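Local atomic coordinates of TetR transcriptional regulator (Chloroflexus aurantiacus, PDB entry 3QBM), a protein that probably binds DNA as a transcriptional regulator of the TetR family, through a predicted helix-turn-helix motif, and carries bound magnesium in this crystal form. Residues 64-69 with 97-102; 68-73 with 85-90. All coordinates share one frame; numbering follows the deposited sequence.

Contact 1. Residues 64-69 with 97-102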
loop_
_atom_site.group_PDB
_atom_site.type_symbol
_atom_site.label_atom_id
_atom_site.label_comp_id
_atom_site.label_asym_id
_atom_site.label_seq_id
_atom_site.Cartn_x
_atom_site.Cartn_y
_atom_site.Cartn_z
ATOM N N GLU A 64 17.717 -5.855 1.636
ATOM C CA GLU A 64 18.629 -6.824 1.014
ATOM C C GLU A 64 17.915 -8.127 0.693
ATOM O O GLU A 64 18.168 -8.751 -0.340
ATOM C CB GLU A 64 19.848 -7.095 1.903
ATOM C CG GLU A 64 20.811 -8.178 1.332
ATOM C CD GLU A 64 21.458 -7.820 -0.007
ATOM O OE1 GLU A 64 21.503 -6.620 -0.384
ATOM O OE2 GLU A 64 21.957 -8.760 -0.679
ATOM N N LYS A 65 17.018 -8.555 1.556
ATOM C CA LYS A 65 16.305 -9.794 1.281
ATOM C C LYS A 65 15.407 -9.709 0.020
ATOM O O LYS A 65 15.385 -10.606 -0.819
ATOM C CB LYS A 65 15.445 -10.115 2.461
ATOM C CG LYS A 65 14.858 -11.499 2.449
ATOM C CD LYS A 65 15.163 -12.201 3.769
ATOM C CE LYS A 65 16.626 -12.620 3.807
ATOM N NZ LYS A 65 16.981 -13.388 5.024
ATOM N N VAL A 66 14.614 -8.653 -0.041
ATOM C CA VAL A 66 13.817 -8.330 -1.226
ATOM C C VAL A 66 14.714 -8.314 -2.492
ATOM O O VAL A 66 14.361 -8.909 -3.499
ATOM C CB VAL A 66 13.062 -7.001 -0.997
ATOM C CG1 VAL A 66 12.487 -6.460 -2.274
ATOM C CG2 VAL A 66 11.944 -7.201 0.056
ATOM N N ARG A 67 15.878 -7.681 -2.392
ATOM C CA ARG A 67 16.842 -7.556 -3.484
ATOM C C ARG A 67 17.283 -8.937 -3.987
ATOM O O ARG A 67 17.305 -9.148 -5.195
ATOM C CB ARG A 67 18.054 -6.727 -3.032
ATOM C CG ARG A 67 19.061 -6.345 -4.092
ATOM C CD ARG A 67 20.136 -5.405 -3.544
ATOM N NE ARG A 67 19.529 -4.159 -3.053
ATOM C CZ ARG A 67 19.518 -3.722 -1.783
ATOM N NH1 ARG A 67 20.125 -4.379 -0.802
ATOM N NH2 ARG A 67 18.907 -2.577 -1.490
ATOM N N GLU A 68 17.639 -9.847 -3.067
ATOM C CA GLU A 68 18.054 -11.237 -3.407
ATOM C C GLU A 68 16.950 -11.992 -4.175
ATOM O O GLU A 68 17.204 -12.734 -5.128
ATOM C CB GLU A 68 18.394 -12.044 -2.123
ATOM C CG GLU A 68 19.701 -11.638 -1.410
ATOM C CD GLU A 68 19.925 -12.278 -0.002
ATOM O OE1 GLU A 68 19.017 -12.931 0.583
ATOM O OE2 GLU A 68 21.043 -12.089 0.531
ATOM N N ARG A 69 15.731 -11.823 -3.697
ATOM C CA ARG A 69 14.538 -12.440 -4.243
ATOM C C ARG A 69 14.273 -11.944 -5.705
ATOM O O ARG A 69 13.964 -12.742 -6.618
ATOM C CB ARG A 69 13.411 -12.085 -3.276
ATOM C CG ARG A 69 12.057 -12.670 -3.488
ATOM C CD ARG A 69 11.864 -14.028 -2.864
ATOM N NE ARG A 69 10.539 -14.500 -3.275
ATOM C CZ ARG A 69 9.499 -14.643 -2.472
ATOM N NH1 ARG A 69 9.639 -14.448 -1.165
ATOM N NH2 ARG A 69 8.333 -15.053 -2.966
ATOM N N ARG A 97 4.175 -16.744 -0.291
ATOM C CA ARG A 97 5.513 -16.599 0.270
ATOM C C ARG A 97 6.030 -15.143 0.150
ATOM O O ARG A 97 6.772 -14.794 -0.786
ATOM C CB ARG A 97 6.452 -17.598 -0.443
ATOM C CG ARG A 97 7.825 -17.644 0.152
ATOM C CD ARG A 97 8.608 -18.847 -0.339
ATOM N NE ARG A 97 8.842 -18.815 -1.781
ATOM C CZ ARG A 97 9.946 -18.365 -2.384
ATOM N NH1 ARG A 97 10.968 -17.867 -1.692
ATOM N NH2 ARG A 97 10.022 -18.413 -3.718
ATOM N N PRO A 98 5.651 -14.275 1.110
ATOM C CA PRO A 98 6.148 -12.919 1.102
ATOM C C PRO A 98 7.656 -12.899 1.390
ATOM O O PRO A 98 8.197 -13.946 1.782
ATOM C CB PRO A 98 5.310 -12.238 2.209
ATOM C CG PRO A 98 4.944 -13.353 3.135
ATOM C CD PRO A 98 4.801 -14.556 2.282
ATOM N N PRO A 99 8.341 -11.769 1.141
ATOM C CA PRO A 99 9.792 -11.709 1.318
ATOM C C PRO A 99 10.188 -12.039 2.744
ATOM O O PRO A 99 11.205 -12.691 2.979
ATOM C CB PRO A 99 10.140 -10.269 0.949
ATOM C CG PRO A 99 9.062 -9.854 0.114
ATOM C CD PRO A 99 7.840 -10.455 0.715
ATOM N N LEU A 100 9.375 -11.578 3.678
ATOM C CA LEU A 100 9.426 -12.107 5.037
ATOM C C LEU A 100 8.019 -12.098 5.670
ATOM O O LEU A 100 7.068 -11.569 5.086
ATOM C CB LEU A 100 10.492 -11.396 5.839
ATOM C CG LEU A 100 10.379 -9.941 6.202
ATOM C CD1 LEU A 100 9.335 -9.818 7.276
ATOM C CD2 LEU A 100 11.723 -9.414 6.751
ATOM N N VAL A 101 7.895 -12.711 6.837
ATOM C CA VAL A 101 6.600 -12.847 7.499
ATOM C C VAL A 101 5.912 -11.481 7.623
ATOM O O VAL A 101 6.517 -10.532 8.003
ATOM C CB VAL A 101 6.758 -13.439 8.884
ATOM C CG1 VAL A 101 7.340 -12.381 9.831
ATOM C CG2 VAL A 101 5.410 -14.001 9.391
ATOM N N GLY A 102 4.662 -11.395 7.228
ATOM C CA GLY A 102 3.918 -10.134 7.290
ATOM C C GLY A 102 3.810 -9.323 6.015
ATOM O O GLY A 102 3.224 -8.257 6.036
HETATM O O HOH W 1 11.841 -14.302 0.858
#

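Contact 2. Residues 68-73 with 85-90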
loop_
_atom_site.group_PDB
_atom_site.type_symbol
_atom_site.label_atom_id
_atom_site.label_comp_id
_atom_site.label_asym_id
_atom_site.label_seq_id
_atom_site.Cartn_x
_atom_site.Cartn_y
_atom_site.Cartn_z
ATOM N N GLU A 68 17.639 -9.847 -3.067
ATOM C CA GLU A 68 18.054 -11.237 -3.407
ATOM C C GLU A 68 16.950 -11.992 -4.175
ATOM O O GLU A 68 17.204 -12.734 -5.128
ATOM C CB GLU A 68 18.394 -12.044 -2.123
ATOM C CG GLU A 68 19.701 -11.638 -1.410
ATOM C CD GLU A 68 19.925 -12.278 -0.002
ATOM O OE1 GLU A 68 19.017 -12.931 0.583
ATOM O OE2 GLU A 68 21.043 -12.089 0.531
ATOM N N ARG A 69 15.731 -11.823 -3.697
ATOM C CA ARG A 69 14.538 -12.440 -4.243
ATOM C C ARG A 69 14.273 -11.944 -5.705
ATOM O O ARG A 69 13.964 -12.742 -6.618
ATOM C CB ARG A 69 13.411 -12.085 -3.276
ATOM C CG ARG A 69 12.057 -12.670 -3.488
ATOM C CD ARG A 69 11.864 -14.028 -2.864
ATOM N NE ARG A 69 10.539 -14.500 -3.275
ATOM C CZ ARG A 69 9.499 -14.643 -2.472
ATOM N NH1 ARG A 69 9.639 -14.448 -1.165
ATOM N NH2 ARG A 69 8.333 -15.053 -2.966
ATOM N N PHE A 70 14.399 -10.638 -5.946
ATOM C CA PHE A 70 14.317 -10.143 -7.333
ATOM C C PHE A 70 15.483 -10.609 -8.178
ATOM O O PHE A 70 15.331 -10.953 -9.335
ATOM C CB PHE A 70 14.191 -8.627 -7.382
ATOM C CG PHE A 70 12.800 -8.161 -7.103
ATOM C CD1 PHE A 70 11.815 -8.246 -8.085
ATOM C CD2 PHE A 70 12.437 -7.718 -5.852
ATOM C CE1 PHE A 70 10.546 -7.863 -7.841
ATOM C CE2 PHE A 70 11.141 -7.327 -5.601
ATOM C CZ PHE A 70 10.194 -7.404 -6.584
ATOM N N ALA A 71 16.655 -10.641 -7.585
ATOM C CA ALA A 71 17.843 -11.080 -8.291
ATOM C C ALA A 71 17.699 -12.492 -8.881
ATOM O O ALA A 71 18.055 -12.705 -10.025
ATOM C CB ALA A 71 19.056 -10.997 -7.355
ATOM N N VAL A 72 17.167 -13.433 -8.099
ATOM C CA VAL A 72 16.997 -14.817 -8.503
ATOM C C VAL A 72 15.831 -14.877 -9.517
ATOM O O VAL A 72 15.939 -15.509 -10.580
ATOM C CB VAL A 72 16.746 -15.733 -7.268
ATOM C CG1 VAL A 72 16.399 -17.180 -7.690
ATOM C CG2 VAL A 72 17.970 -15.727 -6.326
ATOM N N GLY A 73 14.741 -14.182 -9.198
ATOM C CA GLY A 73 13.587 -14.127 -10.085
ATOM C C GLY A 73 13.863 -13.604 -11.484
ATOM O O GLY A 73 13.268 -14.097 -12.453
ATOM N N ILE A 85 8.307 -9.276 -17.172
ATOM C CA ILE A 85 7.182 -10.073 -16.668
ATOM C C ILE A 85 7.623 -10.920 -15.426
ATOM O O ILE A 85 6.853 -11.137 -14.512
ATOM C CB ILE A 85 6.587 -10.921 -17.833
ATOM C CG1 ILE A 85 5.933 -10.013 -18.856
ATOM C CG2 ILE A 85 5.594 -11.976 -17.301
ATOM C CD1 ILE A 85 5.306 -10.718 -20.038
ATOM N N ALA A 86 8.882 -11.323 -15.363
ATOM C CA ALA A 86 9.391 -12.076 -14.210
ATOM C C ALA A 86 9.409 -11.172 -12.985
ATOM O O ALA A 86 9.246 -11.639 -11.859
ATOM C CB ALA A 86 10.781 -12.644 -14.498
ATOM N N PHE A 87 9.607 -9.869 -13.196
ATOM C CA PHE A 87 9.474 -8.888 -12.088
ATOM C C PHE A 87 8.046 -8.911 -11.497
ATOM O O PHE A 87 7.870 -8.940 -10.267
ATOM C CB PHE A 87 9.857 -7.503 -12.597
ATOM C CG PHE A 87 9.898 -6.439 -11.550
ATOM C CD1 PHE A 87 8.744 -5.724 -11.222
ATOM C CD2 PHE A 87 11.083 -6.126 -10.911
ATOM C CE1 PHE A 87 8.766 -4.706 -10.261
ATOM C CE2 PHE A 87 11.105 -5.095 -9.932
ATOM C CZ PHE A 87 9.960 -4.399 -9.629
ATOM N N LEU A 88 7.037 -8.949 -12.364
ATOM C CA LEU A 88 5.657 -9.135 -11.936
ATOM C C LEU A 88 5.505 -10.470 -11.198
ATOM O O LEU A 88 4.851 -10.526 -10.137
ATOM C CB LEU A 88 4.663 -9.101 -13.109
ATOM C CG LEU A 88 4.776 -8.021 -14.177
ATOM C CD1 LEU A 88 3.756 -8.208 -15.296
ATOM C CD2 LEU A 88 4.635 -6.634 -13.545
ATOM N N ASP A 89 6.127 -11.526 -11.723
ATOM C CA ASP A 89 5.987 -12.843 -11.156
ATOM C C ASP A 89 6.551 -12.915 -9.729
ATOM O O ASP A 89 6.011 -13.619 -8.887
ATOM C CB ASP A 89 6.637 -13.907 -12.019
ATOM C CG ASP A 89 6.300 -15.274 -11.537
ATOM O OD1 ASP A 89 5.100 -15.594 -11.505
ATOM O OD2 ASP A 89 7.210 -15.989 -11.113
ATOM N N VAL A 90 7.622 -12.170 -9.459
ATOM C CA VAL A 90 8.155 -12.102 -8.101
ATOM C C VAL A 90 7.037 -11.608 -7.162
ATOM O O VAL A 90 6.778 -12.222 -6.126
ATOM C CB VAL A 90 9.421 -11.181 -8.015
ATOM C CG1 VAL A 90 9.845 -10.965 -6.561
ATOM C CG2 VAL A 90 10.578 -11.790 -8.825
#

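Contact 1. Residues 64-69 with 97-102
R69 is the densest point where helix 51-74 meets the loop 97-102. Its CG lies anti to the backbone N (chi1 -175°), and after a bend at chi2 the chain runs out extended, so that the guanidinium arrives end-on at the loop backbone. Both terminal nitrogens converge on one acceptor: NH2 of R69 reaches O of R97 at 2.7 Å, within the carbonyl plane, while NH1 of R69 meets the same oxygen at 2.9 Å from above that plane. A weak bond from NH1 to O of P98, lying at the edge of the guanidinium, adds to the grip, and S93 OG takes a further bond from NH2. In the TetR fold helix 51-74 runs on from the predicted DNA-binding helices, and this loop connects helices 80-92 and 105-113 of the C-terminal region. An alanine in place of R69 would probably loosen the loop, since the paired bonds to O of R97 would be lost. Beside this, V66 sets CG2 against CB of P99 at 3.7 Å, the two side chains pointing the same way, and P105 touches both.

The outer side is looser. R97, an exposed residue, bends at chi3 and lays its guanidinium flat over one face of that of R69, centres 3.7 Å apart and planes at 10°; stacking of two like charges probably relies on solvent and the carbonyls to offset repulsion. A water bridges NH1 of R69 (3.0 Å) and O of P99 (2.7 Å). K65 brings CG only to 3.9 Å from O of P99, its NZ bonding instead to Y61 OH.

Contact 2. Residues 68-73 with 85-90
Helices 51-74 and 80-92 pack here as neighbours in the all-helical TetR fold, joined by a short connection; their local axes approach to 9.3 Å, and the 135° between their directions makes the pair antiparallel but strongly splayed. The contact is apolar and largely buried. Along 68-73 the first residue to take part is R69, whose aliphatic portion slides past V90 in the opposite direction, CG of R69 standing 4.2 Å from CG1 of V90. Its charged end continues toward R97, so V90 meets the methylenes of this side chain, its CG2 also nearing O of R69.

F70 follows and carries the centre. With CG anti to its carbonyl carbon, the ring extends toward the second helix and is engaged by two residues one turn apart on it. V90 stands over one face: its CG1, anti to the backbone N, lies 3.6 Å from the F70 centroid and 18° off the ring normal, a CH-pi contact. F87 also has its CG anti to the backbone N, and its ring forms an offset stack with that of F70, centroids 4.7 Å apart and planes tilted by 29°. The overlap is partial, because CE1 of F70 sits above the F87 face toward its rim, 3.5 Å from CE2 of F87. W131 meets both rings, edge-to-face in the case of F87, and F91 packs edge-to-face with F70, so the pair belongs to a larger aromatic cluster.

A turn beyond R69 comes G73, opposite V90. A CB modelled on G73 would clash with CG2 of V90, so the close approach depends on the bare backbone here. CB of A86 lies 3.5 Å from O of G73.

Overall arrangement
Both contacts use helix 51-74 and share R69, but they face different partners and differ in burial. Contact 1 is a surface contact between that helix and an irregular loop, and its chemistry is mainly polar: a charged side chain binding backbone carbonyls, helped by a water, with one apolar valine-proline touch beside it. Contact 2, centred about 11 Å away, is a buried helix-to-helix contact made by aromatic and aliphatic groups. The two bury similar areas, 319 and 314 Å², so the contrast lies in composition and not in size. R69 spans the change, giving its methylenes to 85-90 and its guanidinium to 97-102, two segments that follow one another in the C-terminal region.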